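Local coordinates for protein acetolactate synthase isozyme 1 large subunit (Escherichia coli, PDB 6LPI) that belongs to the thiamine diphosphate-dependent enzyme family and, as the large subunit of acetolactate synthase isozyme 1, binds thiamine diphosphate, a magnesium ion and flavin-adenine dinucleotide, at residues B[481-486]-B[547-552]; B[272-277]-B[296-301]; B[383-388]-B[400-405]. One frame throughout, in Å; residues are numbered along the deposited sequence.

Overall arrangement
The three contacts sample two of the chain's three six-stranded parallel sheets and the segment that follows the last. Contact 2 lies in the central domain, where 272-277 and 296-301 lead into adjacent strands. Contact 3 belongs to a beta-alpha-beta unit of the C-terminal thiamine diphosphate-binding domain, and contact 1 joins a helix of that domain to the chain's tail. Contacts 1 and 3 touch through a probable hydrogen bond of 3.3 Å from Q400 NE2 to Y547 O. Contact 2 stands apart, its nearest atoms about 9 Å from those of contact 1. The M549 side chain lies about 8 Å from the FAD and about 10 Å from the thiamine diphosphate; that of F297 is about 9 Å from the FAD.

Contact 1: B[481-486]-B[547-552]; sequences QSLFYE and YPMVPP
A Met-aromatic contact between M549 and F484 joins the extended tail 547-552 to the last turn of helix 476-484. M549 SD sits at the edge of the F484 ring, 4.6 Å from its centroid and 80° off the ring normal, with CE2 the nearest ring atom to it. M549 CG stands anti to the backbone N (chi1 179°), and chi2 is extended too (-172°), which sets SD beside the ring. Two prolines continue the apolar surface. P551 CB packs 3.6 Å from F484 CZ, while P552 CD lies over one ring face, 4.0 Å from CE2. The opposite face is covered from within the helix by L483 CB, which is centred above the ring. L483 also faces the tail itself: its CD2 comes 3.8 Å from M549 SD, and its CD1 meets Y547 OH tip to tip. The interface is apolar, with no hydrogen bond across it; unbranched methionine can fit its sulfur to a ring edge, and the prolines bring no backbone N-H that needs a partner. M549 also touches Q479 and Q480, one turn back on the helix. The whole is a surface contact of a helix C-terminus with an irregular tail, built round a Met-aromatic pair.

Contact 2: B[272-277]-B[296-301]; sequences ILQEAD and QFCPNA
L273, on helix 267-273, opens the contact with apolar packing: its CB lies 3.9 Å from C298 SG, and its CD2 approaches F297 CZ at 4.4 Å. The same sulfur rests over the centre of one face of the F297 ring, so leucine, cysteine and phenylalanine form one apolar cluster. Q274 supplies the polar link. Its chain, bent at chi2 (-78°), brings the amide to the opposite backbone, where C298 N donates to Q274 OE1 over 2.8 Å in a nearly straight bond (166° at the hydrogen), from a position tilted 29° out of the carbonyl plane. Glutamine suits this place because its long chain carries an acceptor to the C298 N-H; its NE2 reaches Q296 O only weakly, at 3.4 Å. A276 O lies 3.5 Å from A301 CB, a methyl small enough to admit the carbonyl. D277 then meets the other segment through its main chain: D277 CA-H points to N300 O, and A301 CA-H to D277 O at 3.3 Å. The D277 carboxylate turns to the backbone N-H groups of K212 and R213. Here the chain passes into strands 278-282 and 302-307, neighbours in the parallel sheet of the Rossmann-like central domain; L279 touches F297 and C298, V215 of strand 214-218 touches L273 and A276, and I272 and E275 pack against helix 344-354.

Contact 3: B[383-388]-B[400-405]; sequences DNAIIT and QAYPLN
I387 and Y402 meet tip to tip within the beta-alpha-beta unit made by strand 386-389, helix 393-401 and strand 410-411, a unit of the C-terminal thiamine diphosphate-binding domain. I387 CG1 lies over one face of the Y402 ring in a CH-pi contact, 4.0 Å from the centroid and 24° off the normal, shifted toward the rim. Its CD1 reaches the ring atom Y402 CE1 at 3.5 Å and also L404 CD2 at 3.9 Å. A branched isoleucine suits the strand and offers its longer arm to the ring; the tyrosine presents a broad flat surface to it. On the opposite face lies P403 CD, so the ring is held between its own successor and the strand. Y402 CG is anti to the backbone N (chi1 -164°), which starts the side chain toward the strand.

Further out, a turn and neighbouring residues set these groups in place. P403 is the centre of an inverse gamma turn, with L404 N bonded to Y402 O at 2.8 Å, and the turn sends L404 and N405 back alongside the strand's entrance. I374 and A378 of helix 370-378 pack against Y402, while F441 of the adjacent strand 438-443 touches I387. R406 ties down the first segment through the carbonyls of D383 and A385. N405 has its OD1 taken by K252 N, which fixes the amide's rotation and turns the NH2 toward D383. N405 ND2 donates, close to its own amide plane, to the syn side of D383 OD1 at 3.2 Å, from somewhat out of the carboxylate plane; the two planes are 84° apart.

Contact 1: B[481-486]-B[547-552]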
# COMPACT_ATOMS: atom_id res chain seq x y z
N GLN B 481 3.62 -0.00 25.88
CA GLN B 481 3.25 -0.46 27.21
C GLN B 481 3.98 0.37 28.27
O GLN B 481 3.37 0.82 29.25
CB GLN B 481 3.59 -1.94 27.38
CG GLN B 481 3.41 -2.79 26.16
CD GLN B 481 3.46 -4.24 26.49
OE1 GLN B 481 2.45 -4.96 26.44
NE2 GLN B 481 4.63 -4.68 26.92
N SER B 482 5.28 0.59 28.09
CA SER B 482 6.01 1.33 29.11
C SER B 482 5.50 2.77 29.24
O SER B 482 5.37 3.30 30.35
CB SER B 482 7.52 1.24 28.84
OG SER B 482 8.00 2.24 27.97
N LEU B 483 5.09 3.39 28.14
CA LEU B 483 4.64 4.78 28.24
C LEU B 483 3.16 4.91 28.60
O LEU B 483 2.78 5.89 29.25
CB LEU B 483 4.90 5.51 26.92
CG LEU B 483 6.25 6.16 26.55
CD1 LEU B 483 7.45 5.31 26.85
CD2 LEU B 483 6.17 6.46 25.06
N PHE B 484 2.31 3.95 28.22
CA PHE B 484 0.87 4.17 28.29
C PHE B 484 0.05 3.17 29.10
O PHE B 484 -1.12 3.46 29.36
CB PHE B 484 0.29 4.25 26.88
CG PHE B 484 0.91 5.32 26.06
CD1 PHE B 484 0.90 6.63 26.50
CD2 PHE B 484 1.52 5.02 24.85
CE1 PHE B 484 1.47 7.64 25.75
CE2 PHE B 484 2.11 6.01 24.09
CZ PHE B 484 2.09 7.33 24.54
N TYR B 485 0.58 2.01 29.45
CA TYR B 485 -0.20 1.01 30.18
C TYR B 485 0.36 0.81 31.57
O TYR B 485 1.58 0.87 31.77
CB TYR B 485 -0.25 -0.29 29.39
CG TYR B 485 -1.15 -0.22 28.17
CD1 TYR B 485 -0.73 0.40 27.00
CD2 TYR B 485 -2.43 -0.78 28.19
CE1 TYR B 485 -1.55 0.46 25.88
CE2 TYR B 485 -3.26 -0.74 27.06
CZ TYR B 485 -2.81 -0.11 25.91
OH TYR B 485 -3.63 -0.05 24.79
N GLU B 486 -0.53 0.64 32.56
CA GLU B 486 -0.08 0.84 33.94
C GLU B 486 0.87 -0.27 34.40
O GLU B 486 1.78 -0.01 35.19
CB GLU B 486 -1.28 0.98 34.90
N TYR B 547 11.22 8.97 19.31
CA TYR B 547 10.65 10.25 19.68
C TYR B 547 10.74 11.22 18.51
O TYR B 547 11.67 11.16 17.70
CB TYR B 547 11.36 10.84 20.91
CG TYR B 547 10.99 10.18 22.23
CD1 TYR B 547 9.67 9.85 22.53
CD2 TYR B 547 11.97 9.90 23.19
CE1 TYR B 547 9.34 9.24 23.74
CE2 TYR B 547 11.65 9.31 24.41
CZ TYR B 547 10.33 8.98 24.68
OH TYR B 547 10.02 8.39 25.88
N PRO B 548 9.77 12.13 18.38
CA PRO B 548 8.61 12.19 19.28
C PRO B 548 7.53 11.16 18.93
O PRO B 548 7.54 10.59 17.83
CB PRO B 548 8.11 13.62 19.11
CG PRO B 548 8.57 14.05 17.76
CD PRO B 548 9.81 13.26 17.43
N MET B 549 6.66 10.90 19.89
CA MET B 549 5.50 10.03 19.71
C MET B 549 4.21 10.79 20.01
O MET B 549 4.14 11.57 20.97
CB MET B 549 5.61 8.80 20.61
CG MET B 549 4.43 7.87 20.49
SD MET B 549 4.43 6.55 21.72
CE MET B 549 4.34 5.08 20.69
N VAL B 550 3.19 10.58 19.19
CA VAL B 550 1.84 11.07 19.46
C VAL B 550 1.05 9.93 20.08
O VAL B 550 0.84 8.89 19.41
CB VAL B 550 1.14 11.60 18.20
CG1 VAL B 550 -0.21 12.18 18.57
CG2 VAL B 550 1.99 12.66 17.50
N PRO B 551 0.60 10.04 21.33
CA PRO B 551 -0.14 8.97 21.97
C PRO B 551 -1.40 8.66 21.18
O PRO B 551 -2.04 9.57 20.64
CB PRO B 551 -0.49 9.55 23.35
CG PRO B 551 0.53 10.60 23.57
CD PRO B 551 0.81 11.18 22.23
N PRO B 552 -1.77 7.38 21.08
CA PRO B 552 -2.94 7.02 20.26
C PRO B 552 -4.17 7.77 20.75
O PRO B 552 -4.41 7.89 21.96
CB PRO B 552 -3.06 5.51 20.45
CG PRO B 552 -1.72 5.05 20.97
CD PRO B 552 -1.17 6.22 21.75

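Contact 2: B[272-277]-B[296-301]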
# COMPACT_ATOMS: atom_id res chain seq x y z
N ILE B 272 4.19 23.23 12.89
CA ILE B 272 4.08 24.14 11.75
C ILE B 272 2.75 23.95 11.04
O ILE B 272 2.14 24.93 10.60
CB ILE B 272 5.26 23.94 10.79
CG1 ILE B 272 6.51 24.63 11.35
CG2 ILE B 272 4.89 24.45 9.38
CD1 ILE B 272 7.83 24.12 10.79
N LEU B 273 2.28 22.70 10.91
CA LEU B 273 1.03 22.47 10.19
C LEU B 273 -0.15 23.17 10.85
O LEU B 273 -1.06 23.65 10.16
CB LEU B 273 0.78 20.97 10.08
CG LEU B 273 1.55 20.32 8.92
CD1 LEU B 273 1.92 18.89 9.21
CD2 LEU B 273 0.72 20.35 7.67
N GLN B 274 -0.12 23.28 12.18
CA GLN B 274 -1.18 23.95 12.93
C GLN B 274 -1.23 25.45 12.66
O GLN B 274 -2.23 26.09 12.99
CB GLN B 274 -1.00 23.66 14.42
CG GLN B 274 -1.23 22.21 14.77
CD GLN B 274 -2.70 21.89 14.83
OE1 GLN B 274 -3.25 21.20 13.97
NE2 GLN B 274 -3.34 22.35 15.89
N GLU B 275 -0.16 26.01 12.10
CA GLU B 275 -0.11 27.39 11.65
C GLU B 275 -0.63 27.57 10.23
O GLU B 275 -0.84 28.71 9.80
CB GLU B 275 1.33 27.93 11.72
CG GLU B 275 2.06 27.75 13.03
CD GLU B 275 1.61 28.70 14.11
OE1 GLU B 275 2.01 28.51 15.28
OE2 GLU B 275 0.92 29.69 13.79
N ALA B 276 -0.83 26.49 9.48
CA ALA B 276 -1.26 26.63 8.09
C ALA B 276 -2.67 27.20 7.97
O ALA B 276 -3.56 26.86 8.76
CB ALA B 276 -1.19 25.28 7.39
N ASP B 277 -2.87 28.09 6.98
CA ASP B 277 -4.20 28.56 6.61
C ASP B 277 -4.76 27.88 5.36
O ASP B 277 -5.94 28.07 5.06
CB ASP B 277 -4.22 30.09 6.43
CG ASP B 277 -3.40 30.58 5.22
OD1 ASP B 277 -2.68 29.78 4.59
OD2 ASP B 277 -3.49 31.79 4.90
N GLN B 296 -8.82 18.29 15.37
CA GLN B 296 -7.80 19.20 15.88
C GLN B 296 -6.63 19.33 14.91
O GLN B 296 -5.60 19.89 15.27
CB GLN B 296 -7.27 18.74 17.24
CG GLN B 296 -8.34 18.34 18.21
CD GLN B 296 -9.09 19.53 18.75
OE1 GLN B 296 -8.92 20.64 18.27
NE2 GLN B 296 -9.90 19.31 19.78
N PHE B 297 -6.80 18.89 13.67
CA PHE B 297 -5.69 18.87 12.73
C PHE B 297 -5.89 20.01 11.75
O PHE B 297 -6.77 19.95 10.89
CB PHE B 297 -5.60 17.55 11.97
CG PHE B 297 -4.51 17.55 10.95
CD1 PHE B 297 -3.18 17.55 11.34
CD2 PHE B 297 -4.81 17.59 9.60
CE1 PHE B 297 -2.16 17.57 10.40
CE2 PHE B 297 -3.78 17.64 8.65
CZ PHE B 297 -2.47 17.62 9.05
N CYS B 298 -5.06 21.02 11.87
CA CYS B 298 -5.15 22.21 11.04
C CYS B 298 -6.56 22.77 11.03
O CYS B 298 -7.17 22.85 9.95
CB CYS B 298 -4.71 21.89 9.61
SG CYS B 298 -3.13 20.98 9.52
N PRO B 299 -7.06 23.28 12.15
CA PRO B 299 -8.45 23.77 12.14
C PRO B 299 -8.61 25.00 11.27
O PRO B 299 -9.58 25.09 10.51
CB PRO B 299 -8.74 24.08 13.62
CG PRO B 299 -7.64 23.38 14.39
CD PRO B 299 -6.45 23.36 13.50
N ASN B 300 -7.66 25.93 11.32
CA ASN B 300 -7.79 27.18 10.59
C ASN B 300 -7.36 27.07 9.14
O ASN B 300 -7.09 28.10 8.51
CB ASN B 300 -7.00 28.28 11.30
CG ASN B 300 -7.69 28.74 12.52
OD1 ASN B 300 -8.92 28.62 12.61
ND2 ASN B 300 -6.93 29.24 13.49
N ALA B 301 -7.36 25.88 8.57
CA ALA B 301 -6.85 25.69 7.23
C ALA B 301 -7.99 25.29 6.31
O ALA B 301 -8.78 24.39 6.64
CB ALA B 301 -5.76 24.60 7.19

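Contact 3: B[383-388]-B[400-405]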
# COMPACT_ATOMS: atom_id res chain seq x y z
N ASP B 383 22.60 7.21 -4.12
CA ASP B 383 21.19 7.43 -4.29
C ASP B 383 20.55 6.28 -5.06
O ASP B 383 19.32 6.20 -5.12
CB ASP B 383 20.94 8.77 -4.96
CG ASP B 383 20.96 9.93 -3.98
OD1 ASP B 383 20.74 9.66 -2.77
OD2 ASP B 383 21.19 11.10 -4.38
N ASN B 384 21.37 5.39 -5.65
CA ASN B 384 20.86 4.28 -6.45
C ASN B 384 20.36 3.13 -5.60
O ASN B 384 19.84 2.16 -6.16
CB ASN B 384 21.95 3.75 -7.38
CG ASN B 384 22.30 4.72 -8.45
OD1 ASN B 384 21.43 5.33 -9.06
ND2 ASN B 384 23.59 4.87 -8.72
N ALA B 385 20.49 3.21 -4.29
CA ALA B 385 20.05 2.13 -3.43
C ALA B 385 18.53 2.09 -3.31
O ALA B 385 17.83 3.10 -3.45
CB ALA B 385 20.67 2.28 -2.05
N ILE B 386 18.02 0.89 -3.04
CA ILE B 386 16.62 0.68 -2.69
C ILE B 386 16.61 0.33 -1.21
O ILE B 386 17.44 -0.47 -0.76
CB ILE B 386 15.96 -0.40 -3.56
CG1 ILE B 386 15.90 0.06 -5.02
CG2 ILE B 386 14.57 -0.68 -3.08
CD1 ILE B 386 15.86 -1.06 -6.01
N ILE B 387 15.71 0.96 -0.45
CA ILE B 387 15.62 0.79 1.01
C ILE B 387 14.26 0.20 1.36
O ILE B 387 13.21 0.72 0.96
CB ILE B 387 15.87 2.08 1.80
CG1 ILE B 387 17.23 2.69 1.45
CG2 ILE B 387 15.81 1.83 3.34
CD1 ILE B 387 17.31 3.63 0.28
N THR B 388 14.30 -0.87 2.12
CA THR B 388 13.18 -1.65 2.59
C THR B 388 13.23 -1.69 4.11
O THR B 388 14.29 -1.53 4.71
CB THR B 388 13.32 -3.07 1.98
OG1 THR B 388 12.87 -3.07 0.62
CG2 THR B 388 12.62 -4.08 2.74
N GLN B 400 12.89 8.36 9.91
CA GLN B 400 13.30 9.65 10.44
C GLN B 400 14.66 10.08 9.91
O GLN B 400 14.84 11.25 9.57
CB GLN B 400 13.33 9.60 11.97
CG GLN B 400 12.00 9.47 12.66
CD GLN B 400 12.15 9.44 14.17
OE1 GLN B 400 13.26 9.30 14.70
NE2 GLN B 400 11.03 9.58 14.88
N ALA B 401 15.64 9.17 9.84
CA ALA B 401 17.02 9.61 9.62
C ALA B 401 17.60 9.26 8.26
O ALA B 401 18.53 9.95 7.83
CB ALA B 401 17.97 9.06 10.70
N TYR B 402 17.11 8.22 7.56
CA TYR B 402 17.73 7.85 6.29
C TYR B 402 17.45 8.93 5.25
O TYR B 402 16.31 9.38 5.10
CB TYR B 402 17.21 6.50 5.77
CG TYR B 402 18.11 5.95 4.69
CD1 TYR B 402 18.00 6.39 3.38
CD2 TYR B 402 19.09 5.00 4.98
CE1 TYR B 402 18.85 5.92 2.38
CE2 TYR B 402 19.94 4.51 3.99
CZ TYR B 402 19.81 4.98 2.69
OH TYR B 402 20.66 4.53 1.69
N PRO B 403 18.46 9.33 4.45
CA PRO B 403 18.22 10.37 3.43
C PRO B 403 17.57 9.80 2.18
O PRO B 403 18.18 9.65 1.12
CB PRO B 403 19.63 10.88 3.13
CG PRO B 403 20.57 9.82 3.61
CD PRO B 403 19.85 8.84 4.45
N LEU B 404 16.28 9.51 2.28
CA LEU B 404 15.55 9.00 1.13
C LEU B 404 15.32 10.15 0.17
O LEU B 404 14.65 11.13 0.52
CB LEU B 404 14.24 8.38 1.58
CG LEU B 404 14.43 7.26 2.61
CD1 LEU B 404 13.25 7.21 3.55
CD2 LEU B 404 14.61 5.93 1.86
N ASN B 405 15.86 10.04 -1.05
CA ASN B 405 15.83 11.14 -2.00
C ASN B 405 15.28 10.81 -3.37
O ASN B 405 15.30 11.68 -4.24
CB ASN B 405 17.22 11.77 -2.16
CG ASN B 405 17.91 11.98 -0.84
OD1 ASN B 405 17.31 12.54 0.09
ND2 ASN B 405 19.20 11.64 -0.77